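PDB 4Q5W: protein tudor from Drosophila melanogaster, which probably binds methylated Piwi proteins such as Aubergine in piRNA-guided transposon repression and is needed for primordial germ cell formation. Local coordinates for residues A[67-72]-A[76-81]. Numbering follows the deposited sequence. Where two conformers were deposited one is given.
Sequences RILEVL and QYKVIL
Ile80 packs against Arg67 and Leu69 on one face of an antiparallel hairpin. Its CG2 lies over one face of the Arg67 guanidinium, off towards the rim, 3.7 Å from NH1. The arginine chain runs beside Ile80 and bends at chi3 (44°), which brings the flat group back over that methyl. Arg67 NH2 has a long, weak ion-pair partner in Asp50. Arg67 and Ile80 also exchange two backbone hydrogen bonds. Ile80 CB also meets Leu69 CD1 at 3.9 Å.

Lys78 faces two residues at once. Its O accepts from Leu69 N at 2.8 Å and from Glu70 N at 3.1 Å, while its own N donates to Glu70 O. This is a classic beta bulge, set in the antiparallel sheet of the Tudor domain of extended Tudor 9, where the hairpin joins strands 63-71 and 77-81. The bulge turns the CB of Leu69 towards strand 77-81, and Leu69 CD1 lies against Val79 C and Ile80 N. An alanine in place of Leu69 would probably leave a gap beside Ile80 CB and uncover that piece of backbone.

The Lys78 chain is fully extended, and its CB touches Glu70 CB at 4.1 Å. In the conformer given, Lys78 NZ and Glu70 OE1 stay 5.9 Å apart and form no salt bridge. Leu72 CD1 reaches Lys78 N at 3.7 Å.

On the opposite face, Ile68 CD1 touches both Val79 CG1 and Tyr77 CD1, 3.6 Å from the valine methyl. The Tyr77 OH is hydrogen-bonded to Ala47 N, which ties down the far end of the ring. Near the turn, Leu72 N donates to Gln76 O, and a water also donates to Gln76 O.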
loop_
_atom_site.group_PDB
_atom_site.type_symbol
_atom_site.label_atom_id
_atom_site.label_comp_id
_atom_site.label_asym_id
_atom_site.label_seq_id
_atom_site.Cartn_x
_atom_site.Cartn_y
_atom_site.Cartn_z
ATOM N N ARG A 67 -2.558 -1.232 -12.641
ATOM C CA ARG A 67 -3.889 -1.013 -13.188
ATOM C C ARG A 67 -4.048 0.477 -13.457
ATOM O O ARG A 67 -3.657 1.311 -12.640
ATOM C CB ARG A 67 -4.989 -1.499 -12.232
ATOM C CG ARG A 67 -6.402 -1.228 -12.733
ATOM C CD ARG A 67 -7.466 -1.992 -11.938
ATOM N NE ARG A 67 -7.229 -1.926 -10.497
ATOM C CZ ARG A 67 -7.633 -0.927 -9.719
ATOM N NH1 ARG A 67 -7.381 -0.956 -8.414
ATOM N NH2 ARG A 67 -8.295 0.099 -10.240
ATOM N N ILE A 68 -4.608 0.810 -14.611
ATOM C CA ILE A 68 -4.783 2.203 -14.992
ATOM C C ILE A 68 -5.877 2.861 -14.160
ATOM O O ILE A 68 -7.022 2.404 -14.150
ATOM C CB ILE A 68 -5.143 2.337 -16.487
ATOM C CG1 ILE A 68 -4.099 1.627 -17.357
ATOM C CG2 ILE A 68 -5.261 3.801 -16.880
ATOM C CD1 ILE A 68 -2.707 2.207 -17.257
ATOM N N LEU A 69 -5.516 3.932 -13.465
ATOM C CA LEU A 69 -6.485 4.719 -12.711
ATOM C C LEU A 69 -7.036 5.872 -13.548
ATOM O O LEU A 69 -8.246 6.116 -13.569
ATOM C CB LEU A 69 -5.847 5.267 -11.441
ATOM C CG LEU A 69 -5.481 4.210 -10.395
ATOM C CD1 LEU A 69 -4.771 4.847 -9.222
ATOM C CD2 LEU A 69 -6.740 3.483 -9.937
ATOM N N GLU A 70 -6.143 6.586 -14.231
ATOM C CA GLU A 70 -6.543 7.735 -15.031
ATOM C C GLU A 70 -5.735 7.837 -16.321
ATOM O O GLU A 70 -4.526 7.607 -16.330
ATOM C CB GLU A 70 -6.392 9.023 -14.216
ATOM C CG GLU A 70 -6.980 10.260 -14.875
ATOM C CD GLU A 70 -6.899 11.486 -13.987
ATOM O OE1 GLU A 70 -6.390 11.369 -12.853
ATOM O OE2 GLU A 70 -7.340 12.568 -14.425
ATOM N N VAL A 71 -6.421 8.166 -17.408
ATOM C CA VAL A 71 -5.769 8.442 -18.678
ATOM C C VAL A 71 -5.517 9.946 -18.701
ATOM O O VAL A 71 -6.458 10.743 -18.742
ATOM C CB VAL A 71 -6.649 8.005 -19.861
ATOM C CG1 VAL A 71 -5.977 8.331 -21.187
ATOM C CG2 VAL A 71 -6.928 6.509 -19.769
ATOM N N LEU A 72 -4.247 10.331 -18.641
ATOM C CA LEU A 72 -3.874 11.739 -18.523
ATOM C C LEU A 72 -3.525 12.351 -19.871
ATOM O O LEU A 72 -3.430 11.653 -20.880
ATOM C CB LEU A 72 -2.686 11.890 -17.573
ATOM C CG LEU A 72 -2.927 11.408 -16.145
ATOM C CD1 LEU A 72 -1.636 11.422 -15.353
ATOM C CD2 LEU A 72 -3.976 12.277 -15.480
ATOM N N GLN A 76 0.274 10.337 -20.707
ATOM C CA GLN A 76 0.671 9.807 -19.407
ATOM C C GLN A 76 -0.495 9.075 -18.761
ATOM O O GLN A 76 -1.645 9.252 -19.161
ATOM C CB GLN A 76 1.172 10.932 -18.503
ATOM C CG GLN A 76 2.475 11.553 -18.978
ATOM C CD GLN A 76 3.168 12.346 -17.892
ATOM O OE1 GLN A 76 2.566 13.217 -17.264
ATOM N NE2 GLN A 76 4.437 12.039 -17.652
ATOM N N TYR A 77 -0.194 8.246 -17.768
ATOM C CA TYR A 77 -1.219 7.507 -17.041
ATOM C C TYR A 77 -0.919 7.561 -15.558
ATOM O O TYR A 77 0.236 7.435 -15.162
ATOM C CB TYR A 77 -1.216 6.034 -17.453
ATOM C CG TYR A 77 -1.441 5.778 -18.923
ATOM C CD1 TYR A 77 -2.692 5.406 -19.392
ATOM C CD2 TYR A 77 -0.398 5.874 -19.836
ATOM C CE1 TYR A 77 -2.905 5.154 -20.729
ATOM C CE2 TYR A 77 -0.604 5.629 -21.186
ATOM C CZ TYR A 77 -1.861 5.266 -21.623
ATOM O OH TYR A 77 -2.088 5.002 -22.950
ATOM N N LYS A 78 -1.954 7.751 -14.744
ATOM C CA LYS A 78 -1.836 7.491 -13.320
ATOM C C LYS A 78 -2.239 6.046 -13.100
ATOM O O LYS A 78 -3.318 5.624 -13.522
ATOM C CB LYS A 78 -2.738 8.407 -12.485
ATOM C CG LYS A 78 -2.618 8.121 -10.975
ATOM C CD LYS A 78 -3.428 9.088 -10.128
ATOM C CE LYS A 78 -3.151 8.868 -8.629
ATOM N NZ LYS A 78 -4.031 9.705 -7.751
ATOM N N VAL A 79 -1.360 5.285 -12.462
ATOM C CA VAL A 79 -1.601 3.866 -12.252
ATOM C C VAL A 79 -1.468 3.508 -10.779
ATOM O O VAL A 79 -0.845 4.241 -10.015
ATOM C CB VAL A 79 -0.596 3.008 -13.039
ATOM C CG1 VAL A 79 -0.624 3.376 -14.519
ATOM C CG2 VAL A 79 0.810 3.178 -12.471
ATOM N N ILE A 80 -2.070 2.385 -10.396
ATOM C CA ILE A 80 -1.822 1.782 -9.088
ATOM C C ILE A 80 -0.912 0.567 -9.265
ATOM O O ILE A 80 -1.094 -0.230 -10.191
ATOM C CB ILE A 80 -3.137 1.390 -8.348
ATOM C CG1 ILE A 80 -2.820 0.673 -7.027
ATOM C CG2 ILE A 80 -4.027 0.515 -9.208
ATOM C CD1 ILE A 80 -4.061 0.393 -6.158
ATOM N N LEU A 81 0.091 0.439 -8.400
ATOM C CA LEU A 81 0.907 -0.771 -8.374
ATOM C C LEU A 81 0.148 -1.769 -7.521
ATOM O O LEU A 81 0.235 -1.742 -6.280
ATOM C CB LEU A 81 2.293 -0.492 -7.794
ATOM C CG LEU A 81 3.037 0.719 -8.390
ATOM C CD1 LEU A 81 4.446 0.824 -7.825
ATOM C CD2 LEU A 81 3.069 0.661 -9.917
HETATM O O HOH W 1 -2.792 9.421 -21.693
#